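Long-range contacts in BauA (Acinetobacter baumannii, PDB 6HCP), which takes up the iron-loaded siderophore preacinetobactin as an outer-membrane transporter, probably driven through TonB as in its family: residues 74-79 / 670-675; 95-100 / 220-225; 129-134 / 209-214; 180-185 / 696-701. All blocks are in the same frame, centred on the assembly; numbering follows the deposited sequence.

Contact 1: residues 74-79 / 670-675; sequences DKQAKD and RANIYN. With EDO (1,2-ethanediol), chain K.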
# COMPACT_ATOMS: atom_id res chain seq x y z
N ASP A 74 -12.28 18.21 -8.07
CA ASP A 74 -12.52 16.78 -7.80
C ASP A 74 -11.24 15.95 -8.03
O ASP A 74 -11.01 14.97 -7.32
CB ASP A 74 -13.68 16.24 -8.63
CG ASP A 74 -15.04 16.68 -8.10
OD1 ASP A 74 -15.11 17.15 -6.94
OD2 ASP A 74 -16.02 16.56 -8.86
N LYS A 75 -10.41 16.33 -9.00
CA LYS A 75 -9.14 15.64 -9.25
C LYS A 75 -8.03 16.12 -8.30
O LYS A 75 -6.93 15.54 -8.26
CB LYS A 75 -8.71 15.86 -10.71
CG LYS A 75 -9.68 15.36 -11.76
CD LYS A 75 -9.97 13.86 -11.69
CE LYS A 75 -8.75 13.05 -12.10
NZ LYS A 75 -8.99 11.59 -12.09
N GLN A 76 -8.27 17.24 -7.60
CA GLN A 76 -7.20 17.97 -6.88
C GLN A 76 -6.03 18.25 -7.84
O GLN A 76 -4.85 18.13 -7.49
CB GLN A 76 -6.74 17.20 -5.63
CG GLN A 76 -7.89 16.77 -4.70
CD GLN A 76 -7.41 16.34 -3.33
OE1 GLN A 76 -6.68 17.05 -2.65
NE2 GLN A 76 -7.68 15.10 -2.97
N ALA A 77 -6.37 18.68 -9.06
CA ALA A 77 -5.41 18.90 -10.12
C ALA A 77 -4.46 20.05 -9.75
O ALA A 77 -4.89 21.15 -9.36
CB ALA A 77 -6.13 19.18 -11.42
N LYS A 78 -3.17 19.78 -9.89
CA LYS A 78 -2.11 20.70 -9.52
C LYS A 78 -1.58 21.44 -10.76
O LYS A 78 -0.79 22.37 -10.65
CB LYS A 78 -0.99 19.91 -8.84
CG LYS A 78 -1.40 19.14 -7.58
CD LYS A 78 -1.43 20.01 -6.32
CE LYS A 78 -1.84 19.26 -5.06
NZ LYS A 78 -3.28 18.90 -5.07
N ASP A 79 -1.92 20.94 -11.96
CA ASP A 79 -1.48 21.56 -13.21
C ASP A 79 -2.47 21.16 -14.31
O ASP A 79 -3.45 20.48 -14.06
CB ASP A 79 -0.03 21.20 -13.52
CG ASP A 79 0.24 19.73 -13.80
OD1 ASP A 79 -0.71 19.02 -14.16
OD2 ASP A 79 1.40 19.29 -13.60
N ARG A 670 -12.00 15.49 0.31
CA ARG A 670 -11.52 14.76 -0.86
C ARG A 670 -10.23 14.03 -0.49
O ARG A 670 -9.34 14.59 0.17
CB ARG A 670 -11.27 15.69 -2.05
CG ARG A 670 -12.52 16.31 -2.64
CD ARG A 670 -12.21 17.33 -3.73
NE ARG A 670 -13.42 17.78 -4.41
CZ ARG A 670 -13.97 18.97 -4.26
NH1 ARG A 670 -13.56 19.79 -3.30
NH2 ARG A 670 -14.92 19.35 -5.08
N ALA A 671 -10.13 12.80 -0.97
CA ALA A 671 -8.97 11.97 -0.81
C ALA A 671 -8.71 11.29 -2.16
O ALA A 671 -9.63 10.72 -2.72
CB ALA A 671 -9.17 10.94 0.28
N ASN A 672 -7.45 11.31 -2.60
CA ASN A 672 -7.06 10.71 -3.88
C ASN A 672 -5.69 10.05 -3.73
O ASN A 672 -4.81 10.57 -3.05
CB ASN A 672 -6.96 11.74 -5.02
CG ASN A 672 -8.29 12.31 -5.40
OD1 ASN A 672 -8.79 13.22 -4.71
ND2 ASN A 672 -8.98 11.60 -6.27
N ILE A 673 -5.56 8.86 -4.34
CA ILE A 673 -4.28 8.21 -4.53
C ILE A 673 -4.09 8.04 -6.03
O ILE A 673 -4.89 7.39 -6.68
CB ILE A 673 -4.19 6.84 -3.81
CG1 ILE A 673 -4.60 6.94 -2.34
CG2 ILE A 673 -2.79 6.27 -3.97
CD1 ILE A 673 -4.62 5.60 -1.63
N TYR A 674 -2.99 8.59 -6.55
CA TYR A 674 -2.60 8.43 -7.94
C TYR A 674 -1.47 7.40 -8.02
O TYR A 674 -0.57 7.41 -7.18
CB TYR A 674 -2.22 9.80 -8.51
CG TYR A 674 -3.40 10.72 -8.70
CD1 TYR A 674 -4.27 10.54 -9.77
CD2 TYR A 674 -3.73 11.69 -7.77
CE1 TYR A 674 -5.43 11.28 -9.89
CE2 TYR A 674 -4.86 12.48 -7.91
CZ TYR A 674 -5.72 12.26 -8.96
OH TYR A 674 -6.84 13.03 -9.14
N ASN A 675 -1.40 6.68 -9.13
CA ASN A 675 -0.47 5.58 -9.33
C ASN A 675 -0.49 4.68 -8.07
O ASN A 675 0.52 4.48 -7.40
CB ASN A 675 0.94 6.06 -9.67
CG ASN A 675 1.84 4.92 -10.11
OD1 ASN A 675 1.36 3.80 -10.28
ND2 ASN A 675 3.13 5.19 -10.27
C1 EDO K . -12.05 13.23 -4.77
O1 EDO K . -12.85 14.20 -5.54
C2 EDO K . -12.44 11.82 -5.26
O2 EDO K . -12.04 11.63 -6.63
O HOH W 1 -9.40 11.28 -9.40
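Arg670 reaches off strand 665-674 and grips Asp74 side-on: NE and NH2 both donate to the single oxygen OD1, NH2 at 2.9 Å and NE at 3.1 Å. OD1 lies in the guanidinium plane, although the carboxylate is turned 46° from it. NE comes in on the anti lone pair of OD1, while NH2 meets the oxygen nearly head-on along its C-O bond. The other oxygen, OD2, is taken by Lys70 and Gln42, so this buried carboxylate is surrounded by donors, which probably keeps it ionised.

Two residues on, the amides of Gln76 and Asn672 meet with their planes 66° apart, and NE2 of Gln76 donates to OD1 of Asn672 at 2.8 Å. Asparagine suits the spot because its ND2 still has a proton to give, here to O2 of a 1,2-ethanediol, probably from the crystallisation liquor, whose O1 in turn donates to the carbonyl O of Asp74. Gln76, with positive phi (53°) in the Schellman motif that ends helix 69-75, has its CB pointing toward the strand.

Further along, the Tyr674 hydroxyl donates to the carbonyl O of Lys75 at 2.7 Å, an oxygen close to the plane of the ring. Lys75 folds back at chi2 and chi3, CE packing on that hydroxyl, and its NZ donates to a water that in turn donates a hydrogen bond to Tyr674 OH.

Polar bonding between the end of a plug helix and inward-facing side chains of a barrel strand is characteristic of the plug-barrel interface of TonB-dependent receptors.

Contact 2: residues 95-100 / 220-225; sequences GASGGW and QSKESR. With C8E ((hydroxyethyloxy)tri(ethyloxy)octane), chain B.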
# COMPACT_ATOMS: atom_id res chain seq x y z
N GLY A 95 4.32 11.84 -17.72
CA GLY A 95 3.80 11.63 -16.36
C GLY A 95 4.84 11.75 -15.25
O GLY A 95 4.57 11.35 -14.12
N ALA A 96 5.98 12.41 -15.52
CA ALA A 96 6.99 12.63 -14.50
C ALA A 96 6.47 13.64 -13.47
O ALA A 96 5.62 14.50 -13.76
CB ALA A 96 8.29 13.10 -15.12
N SER A 97 7.00 13.51 -12.25
CA SER A 97 6.75 14.46 -11.19
C SER A 97 7.88 15.50 -11.13
O SER A 97 9.06 15.14 -11.10
CB SER A 97 6.62 13.74 -9.84
OG SER A 97 6.63 14.69 -8.78
N GLY A 98 7.52 16.78 -11.03
CA GLY A 98 8.47 17.83 -10.74
C GLY A 98 9.45 18.07 -11.88
O GLY A 98 10.59 18.43 -11.64
N GLY A 99 8.96 17.97 -13.12
CA GLY A 99 9.73 18.42 -14.27
C GLY A 99 9.82 19.93 -14.30
O GLY A 99 9.13 20.64 -13.55
N TRP A 100 10.66 20.43 -15.21
CA TRP A 100 10.82 21.88 -15.37
C TRP A 100 9.67 22.50 -16.17
O TRP A 100 9.53 23.72 -16.21
CB TRP A 100 12.19 22.18 -15.99
CG TRP A 100 12.51 21.38 -17.21
CD1 TRP A 100 13.22 20.22 -17.29
CD2 TRP A 100 12.16 21.72 -18.56
NE1 TRP A 100 13.32 19.81 -18.59
CE2 TRP A 100 12.75 20.75 -19.40
CE3 TRP A 100 11.49 22.80 -19.15
CZ2 TRP A 100 12.56 20.75 -20.78
CZ3 TRP A 100 11.31 22.80 -20.52
CH2 TRP A 100 11.82 21.77 -21.32
N GLN A 220 12.48 15.79 -3.46
CA GLN A 220 11.82 16.77 -4.31
C GLN A 220 10.81 17.54 -3.47
O GLN A 220 10.07 16.95 -2.72
CB GLN A 220 11.12 16.06 -5.47
CG GLN A 220 10.53 17.00 -6.51
CD GLN A 220 9.97 16.21 -7.67
OE1 GLN A 220 8.81 15.81 -7.65
NE2 GLN A 220 10.81 15.93 -8.66
N SER A 221 10.82 18.87 -3.59
CA SER A 221 9.83 19.70 -2.95
C SER A 221 9.25 20.66 -3.99
O SER A 221 9.92 21.02 -4.96
CB SER A 221 10.43 20.43 -1.78
OG SER A 221 11.39 21.36 -2.22
N LYS A 222 7.97 20.99 -3.82
CA LYS A 222 7.20 21.76 -4.79
C LYS A 222 6.54 22.93 -4.09
O LYS A 222 5.87 22.74 -3.07
CB LYS A 222 6.13 20.88 -5.41
CG LYS A 222 6.64 19.73 -6.26
CD LYS A 222 5.52 18.86 -6.73
CE LYS A 222 5.93 17.79 -7.70
NZ LYS A 222 4.81 16.85 -7.95
N GLU A 223 6.81 24.14 -4.59
CA GLU A 223 6.20 25.37 -4.11
C GLU A 223 5.43 26.02 -5.26
O GLU A 223 5.90 26.08 -6.41
CB GLU A 223 7.27 26.28 -3.51
CG GLU A 223 6.72 27.61 -3.04
CD GLU A 223 7.75 28.66 -2.66
OE1 GLU A 223 8.94 28.53 -3.06
OE2 GLU A 223 7.35 29.63 -1.98
N SER A 224 4.16 26.33 -5.00
CA SER A 224 3.33 27.07 -5.94
C SER A 224 2.70 28.26 -5.22
O SER A 224 2.33 28.16 -4.04
CB SER A 224 2.26 26.19 -6.54
OG SER A 224 2.81 25.00 -7.09
N ARG A 225 2.46 29.33 -5.97
CA ARG A 225 1.74 30.48 -5.45
C ARG A 225 0.95 31.09 -6.60
O ARG A 225 1.45 31.18 -7.71
CB ARG A 225 2.66 31.59 -4.93
CG ARG A 225 3.71 31.20 -3.90
CD ARG A 225 4.30 32.44 -3.22
NE ARG A 225 5.52 32.16 -2.46
CZ ARG A 225 6.52 33.01 -2.26
NH1 ARG A 225 6.44 34.25 -2.73
NH2 ARG A 225 7.66 32.58 -1.74
C1 C8E B . 4.59 35.45 -5.79
C2 C8E B . 3.34 34.90 -6.46
C3 C8E B . 2.04 35.41 -5.85
C4 C8E B . 1.97 35.17 -4.35
C5 C8E B . 0.54 35.35 -3.81
C6 C8E B . 0.31 34.51 -2.56
C7 C8E B . -1.15 34.48 -2.14
C8 C8E B . -1.33 33.70 -0.84
O9 C8E B . -2.64 33.13 -0.76
C10 C8E B . -2.86 32.34 0.40
C11 C8E B . -4.34 32.14 0.59
O12 C8E B . -4.58 30.87 1.19
O HOH W 2 4.74 17.69 -10.99
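Ser97 and Gln220 are the most deeply engaged pair here, joined by two bonds that use both ends of the glutamine amide. The serine hydroxyl donates to Gln220 OE1 at 2.7 Å, in the plane of that carbonyl, while Gln220 NE2 returns a bond to the backbone O of Ser97 at 3.1 Å, approaching from well above the peptide carbonyl plane. NE2 also donates to the carbonyl of Gly253. An extended glutamine, its CG anti to the backbone N (chi1 -173°), spans the gap from the barrel wall.

Lys222, two residues along the wall, runs out straight and donates from NZ to Ser97 OG at 2.9 Å. That hydroxyl is therefore acceptor and donor at once, relaying from the ammonium to the amide, a role that suits a small serine. A water accepts from both NZ of Lys222 and the backbone N of Gly98.

Gly98 lies against the Gln220 amide, its CA 3.7 Å from NE2. A CB here would run into Gln220 CD, and the positive phi (68°) also suits glycine.

Long polar side chains at the start of strand 221-234 and just before it thus hold a plug loop from the barrel's inner side, an interface found in TonB-dependent receptors.

Contact 3: residues 129-134 / 209-214; sequences RTSPEM and MYRDGD
The guanidinium of Arg211 is held at its edge by Ser131 and Glu133, both lying close to its plane. NH1 donates to Ser131 OG at 2.7 Å in a nearly straight bond (166°), and NH2 donates to Glu133 OE2 at 2.9 Å, completing a salt bridge in which the two side chains meet tip to tip. The carboxylate is turned 29° from the guanidinium, and NH2 arrives on its syn side, somewhat out of plane. This is again the plug-barrel interface of a TonB-dependent receptor: Arg211 belongs to strand 202-212 of the wall, its partners to the plug loop leading into strand 135-142.

Each residue type fits its task. Arginine offers two terminal NH2 groups, so NH1 and NH2 can serve different acceptors, and it extends from CG to NE to cover the distance. Serine can accept from NH1 and donate onward, and its OG donates a hydrogen bond to the syn lone pair of Glu133 OE1 at 2.6 Å. Glu133 is thereby held through both oxygens, which fixes the rotation of the carboxylate, and its charge is probably balanced by Arg211.

Met209, two residues earlier on the strand, bends at chi2 and chi3 alongside the cluster and crosses Glu133 at about a right angle. Flexible and apolar, it packs against the polar groups without competing for their bonds: CG lies 3.6 Å from Glu133 OE2, and CE the same distance from Ser131 OG.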
# COMPACT_ATOMS: atom_id res chain seq x y z
N ARG A 129 4.27 25.92 -16.62
CA ARG A 129 3.31 25.16 -15.79
C ARG A 129 2.27 26.11 -15.21
O ARG A 129 2.62 27.17 -14.73
CB ARG A 129 4.03 24.39 -14.68
CG ARG A 129 3.10 23.63 -13.73
CD ARG A 129 3.73 22.32 -13.26
NE ARG A 129 5.01 22.54 -12.61
CZ ARG A 129 6.15 21.98 -12.96
NH1 ARG A 129 6.17 20.86 -13.68
NH2 ARG A 129 7.26 22.47 -12.44
N THR A 130 1.01 25.69 -15.28
CA THR A 130 -0.11 26.47 -14.84
C THR A 130 -0.89 25.70 -13.78
O THR A 130 -1.52 24.70 -14.09
CB THR A 130 -1.00 26.87 -16.03
OG1 THR A 130 -0.22 27.67 -16.92
CG2 THR A 130 -2.22 27.66 -15.58
N SER A 131 -0.98 26.28 -12.57
CA SER A 131 -1.88 25.75 -11.53
C SER A 131 -3.29 26.27 -11.79
O SER A 131 -3.49 27.41 -12.20
CB SER A 131 -1.39 26.08 -10.13
OG SER A 131 -2.03 25.25 -9.16
N PRO A 132 -4.32 25.40 -11.77
CA PRO A 132 -5.60 25.77 -12.36
C PRO A 132 -6.67 26.46 -11.48
O PRO A 132 -7.83 26.56 -11.92
CB PRO A 132 -6.16 24.42 -12.82
CG PRO A 132 -5.58 23.43 -11.84
CD PRO A 132 -4.21 23.95 -11.51
N GLU A 133 -6.25 27.05 -10.35
CA GLU A 133 -7.23 27.58 -9.37
C GLU A 133 -8.02 28.78 -9.93
O GLU A 133 -9.09 29.08 -9.44
CB GLU A 133 -6.53 28.00 -8.08
CG GLU A 133 -6.18 26.82 -7.20
CD GLU A 133 -4.87 26.14 -7.56
OE1 GLU A 133 -4.19 26.60 -8.53
OE2 GLU A 133 -4.47 25.22 -6.82
N MET A 134 -7.48 29.48 -10.93
CA MET A 134 -8.15 30.71 -11.38
C MET A 134 -9.09 30.45 -12.55
O MET A 134 -9.68 31.40 -13.08
CB MET A 134 -7.14 31.81 -11.72
CG MET A 134 -6.21 31.48 -12.87
SD MET A 134 -5.04 32.85 -13.19
CE MET A 134 -6.08 33.95 -14.14
N MET A 209 -3.67 31.29 -3.68
CA MET A 209 -3.25 29.91 -3.39
C MET A 209 -1.76 29.91 -3.06
O MET A 209 -0.96 30.70 -3.59
CB MET A 209 -3.57 28.99 -4.57
CG MET A 209 -3.05 27.55 -4.43
SD MET A 209 -1.30 27.42 -4.79
CE MET A 209 -1.28 27.67 -6.58
N TYR A 210 -1.41 29.11 -2.06
CA TYR A 210 -0.04 28.88 -1.71
C TYR A 210 0.08 27.41 -1.31
O TYR A 210 -0.75 26.92 -0.57
CB TYR A 210 0.44 29.77 -0.55
CG TYR A 210 1.88 29.56 -0.15
CD1 TYR A 210 2.89 29.87 -1.03
CD2 TYR A 210 2.24 28.98 1.06
CE1 TYR A 210 4.22 29.64 -0.74
CE2 TYR A 210 3.57 28.73 1.37
CZ TYR A 210 4.57 29.09 0.48
OH TYR A 210 5.90 28.87 0.72
N ARG A 211 1.12 26.74 -1.78
CA ARG A 211 1.45 25.45 -1.21
C ARG A 211 2.95 25.23 -1.28
O ARG A 211 3.64 25.79 -2.14
CB ARG A 211 0.63 24.32 -1.85
CG ARG A 211 0.78 24.18 -3.34
CD ARG A 211 -0.18 23.11 -3.85
NE ARG A 211 -0.08 23.11 -5.29
CZ ARG A 211 -0.93 23.72 -6.11
NH1 ARG A 211 -0.64 23.76 -7.40
NH2 ARG A 211 -2.10 24.14 -5.66
N ASP A 212 3.47 24.44 -0.34
CA ASP A 212 4.89 24.25 -0.25
C ASP A 212 5.16 22.99 0.57
O ASP A 212 4.44 22.70 1.52
CB ASP A 212 5.55 25.47 0.43
CG ASP A 212 7.07 25.45 0.45
OD1 ASP A 212 7.66 25.14 -0.60
OD2 ASP A 212 7.63 25.59 1.56
N GLY A 213 6.24 22.30 0.21
CA GLY A 213 6.77 21.21 1.00
C GLY A 213 7.21 20.04 0.15
O GLY A 213 7.03 20.02 -1.08
N ASP A 214 7.70 19.00 0.83
CA ASP A 214 8.18 17.78 0.23
C ASP A 214 7.08 17.12 -0.57
O ASP A 214 5.97 16.94 -0.09
CB ASP A 214 8.65 16.80 1.30
CG ASP A 214 9.90 17.24 2.02
OD1 ASP A 214 10.59 18.12 1.49
OD2 ASP A 214 10.25 16.59 3.01

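Contact 4: residues 180-185 / 696-701; sequences YMSDAQ and RTYMLS. With C8E ((hydroxyethyloxy)tri(ethyloxy)octane), chain C; PO4 (phosphate ion), chain D.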
# COMPACT_ATOMS: atom_id res chain seq x y z
N TYR A 180 -3.23 18.91 1.23
CA TYR A 180 -2.07 18.11 1.50
C TYR A 180 -1.75 17.27 0.26
O TYR A 180 -2.65 16.74 -0.40
CB TYR A 180 -2.32 17.22 2.73
CG TYR A 180 -1.40 16.04 2.85
CD1 TYR A 180 -0.19 16.12 3.50
CD2 TYR A 180 -1.75 14.82 2.29
CE1 TYR A 180 0.65 15.02 3.59
CE2 TYR A 180 -0.93 13.72 2.37
CZ TYR A 180 0.27 13.81 3.05
OH TYR A 180 1.06 12.69 3.08
N MET A 181 -0.45 17.11 0.00
CA MET A 181 0.03 16.13 -0.93
C MET A 181 1.26 15.47 -0.31
O MET A 181 2.09 16.13 0.30
CB MET A 181 0.38 16.75 -2.29
CG MET A 181 0.97 15.75 -3.27
SD MET A 181 1.09 16.41 -4.98
CE MET A 181 2.13 17.85 -4.78
N SER A 182 1.34 14.15 -0.42
CA SER A 182 2.48 13.42 0.15
C SER A 182 3.77 13.87 -0.53
O SER A 182 3.75 14.30 -1.69
CB SER A 182 2.26 11.93 0.03
OG SER A 182 2.16 11.51 -1.32
N ASP A 183 4.89 13.88 0.21
CA ASP A 183 5.00 13.43 1.60
C ASP A 183 4.61 14.52 2.60
O ASP A 183 4.27 14.20 3.75
CB ASP A 183 6.44 12.99 1.89
CG ASP A 183 6.80 11.62 1.34
OD1 ASP A 183 5.87 10.87 1.06
OD2 ASP A 183 8.00 11.34 1.22
N ALA A 184 4.86 15.80 2.30
CA ALA A 184 4.64 16.86 3.30
C ALA A 184 4.35 18.22 2.66
O ALA A 184 4.87 19.24 3.10
CB ALA A 184 5.82 16.94 4.25
N GLN A 185 3.54 18.23 1.59
CA GLN A 185 3.19 19.49 0.95
C GLN A 185 1.85 19.97 1.51
O GLN A 185 0.84 19.30 1.37
CB GLN A 185 3.07 19.37 -0.57
CG GLN A 185 3.06 20.75 -1.22
CD GLN A 185 2.44 20.76 -2.59
OE1 GLN A 185 1.31 20.31 -2.78
NE2 GLN A 185 3.18 21.33 -3.55
N ARG A 696 3.42 6.60 -6.57
CA ARG A 696 2.18 6.67 -5.79
C ARG A 696 2.16 8.00 -5.03
O ARG A 696 3.14 8.35 -4.40
CB ARG A 696 2.12 5.53 -4.77
CG ARG A 696 0.85 5.52 -3.93
CD ARG A 696 0.94 4.48 -2.82
NE ARG A 696 0.98 3.14 -3.37
CZ ARG A 696 1.86 2.18 -3.07
NH1 ARG A 696 2.87 2.42 -2.24
NH2 ARG A 696 1.71 0.97 -3.58
N THR A 697 1.05 8.73 -5.14
CA THR A 697 0.96 10.07 -4.61
C THR A 697 -0.40 10.18 -3.90
O THR A 697 -1.44 9.86 -4.48
CB THR A 697 1.11 11.14 -5.71
OG1 THR A 697 2.40 11.04 -6.33
CG2 THR A 697 0.94 12.54 -5.19
N TYR A 698 -0.36 10.64 -2.63
CA TYR A 698 -1.58 10.83 -1.81
C TYR A 698 -1.95 12.31 -1.81
O TYR A 698 -1.08 13.16 -1.67
CB TYR A 698 -1.36 10.34 -0.38
CG TYR A 698 -0.89 8.90 -0.20
CD1 TYR A 698 0.44 8.55 -0.37
CD2 TYR A 698 -1.77 7.91 0.22
CE1 TYR A 698 0.87 7.24 -0.19
CE2 TYR A 698 -1.36 6.59 0.34
CZ TYR A 698 -0.03 6.26 0.19
OH TYR A 698 0.42 4.99 0.42
N MET A 699 -3.24 12.62 -1.98
CA MET A 699 -3.73 14.00 -1.92
C MET A 699 -4.99 14.08 -1.05
O MET A 699 -5.91 13.27 -1.20
CB MET A 699 -4.07 14.53 -3.32
CG MET A 699 -2.87 14.58 -4.28
SD MET A 699 -3.32 15.41 -5.81
CE MET A 699 -1.92 15.04 -6.87
N LEU A 700 -5.00 15.05 -0.13
CA LEU A 700 -6.18 15.35 0.69
C LEU A 700 -6.56 16.82 0.53
O LEU A 700 -5.69 17.67 0.50
CB LEU A 700 -5.87 15.06 2.16
CG LEU A 700 -5.44 13.63 2.48
CD1 LEU A 700 -4.91 13.53 3.90
CD2 LEU A 700 -6.58 12.65 2.25
N SER A 701 -7.87 17.10 0.53
CA SER A 701 -8.32 18.46 0.63
C SER A 701 -9.62 18.54 1.42
O SER A 701 -10.44 17.62 1.39
CB SER A 701 -8.44 19.14 -0.72
OG SER A 701 -9.51 18.63 -1.48
C2 C8E C . -4.83 0.42 -1.27
C3 C8E C . -3.74 -0.45 -0.65
C4 C8E C . -2.60 -0.73 -1.64
C5 C8E C . -1.43 -1.51 -1.00
C6 C8E C . -0.58 -0.71 -0.01
C7 C8E C . -0.10 0.61 -0.61
C8 C8E C . -1.03 1.76 -0.23
O9 C8E C . -1.44 1.58 1.13
C10 C8E C . -2.23 2.66 1.61
C11 C8E C . -3.36 2.09 2.46
O12 C8E C . -4.60 2.67 2.03
C13 C8E C . -5.74 2.06 2.66
C14 C8E C . -6.76 3.11 3.09
O15 C8E C . -6.67 4.28 2.26
C16 C8E C . -6.04 5.40 2.89
C17 C8E C . -6.55 6.71 2.29
O18 C8E C . -5.64 7.78 2.61
C19 C8E C . -6.00 9.00 1.97
C20 C8E C . -4.80 9.59 1.23
P PO4 D . 4.95 -0.13 -0.48
O1 PO4 D . 4.78 -1.44 0.28
O2 PO4 D . 4.92 -0.33 -1.99
O3 PO4 D . 6.23 0.54 -0.06
O4 PO4 D . 3.80 0.76 -0.07
O HOH W 3 3.67 9.50 -1.74
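Met181 and Met699 lie side by side on one face of the sheet, SD of the first 3.8 Å from CE of the second, with Thr697 CG2 against Met181 CG. On the other face, Tyr180 and Leu700 run the same way, and the ring atom CD2 meets Leu700 CD1 at 3.8 Å. These antiparallel strands, 173-181 and 697-705, are the first and last of the transmembrane barrel, so their pairing closes it. The last strand lies in the predicted TonB C-terminal box.

The faces differ as the fold requires. Met699 is touched by Lys78 of the plug on its face, whereas Tyr180, Tyr698 and Leu700 face outward, where aromatic and branched apolar side chains suit lipid or a partner. Tyr180 packs on Leu652 and Tyr698 on Leu676 of a second subunit, while a detergent molecule touches Tyr698 and Leu700.

Between the faces runs the backbone. Tyr180 and Leu700 form a hydrogen-bonded pair, exchanging N-H to O bonds of 2.8 and 2.9 Å, and Met181 and Met699 are the non-hydrogen-bonded pair beside it. Ser182 N continues the pattern to Tyr698 O. There strand 173-181 ends, and the serine side chain replaces a main-chain acceptor: OG, placed between backbone N and carbonyl carbon (chi1 62°), accepts from Tyr698 N at 3.0 Å, and a water links it to Arg696 O.

At the polar rim, Arg696 bonds weakly to a phosphate, probably from the crystallisation liquor, that Arg696 of the other two subunits also binds, while detergent atom C7 sits over its guanidinium centre, 3.5 Å from NH2.

How the contacts relate
Contacts 1, 2 and 3 tie the plug to the inside of the barrel, while contact 4 lies within the wall and reaches its outer face. Chemistry follows place: the plug contacts rely on side-chain hydrogen bonds, with salt bridges in contacts 1 and 3, whereas contact 4 combines backbone pairing with apolar packing and meets neighbouring subunits. All four are largely buried. Strand 697-705 of contact 4 pairs with the strand of contact 1, through Asn672 O and Met699 N, and the strands of contacts 2 and 3 are neighbours. Contacts 1 and 3 also meet within the plug, where Ala77 and Lys78 pack against Pro132.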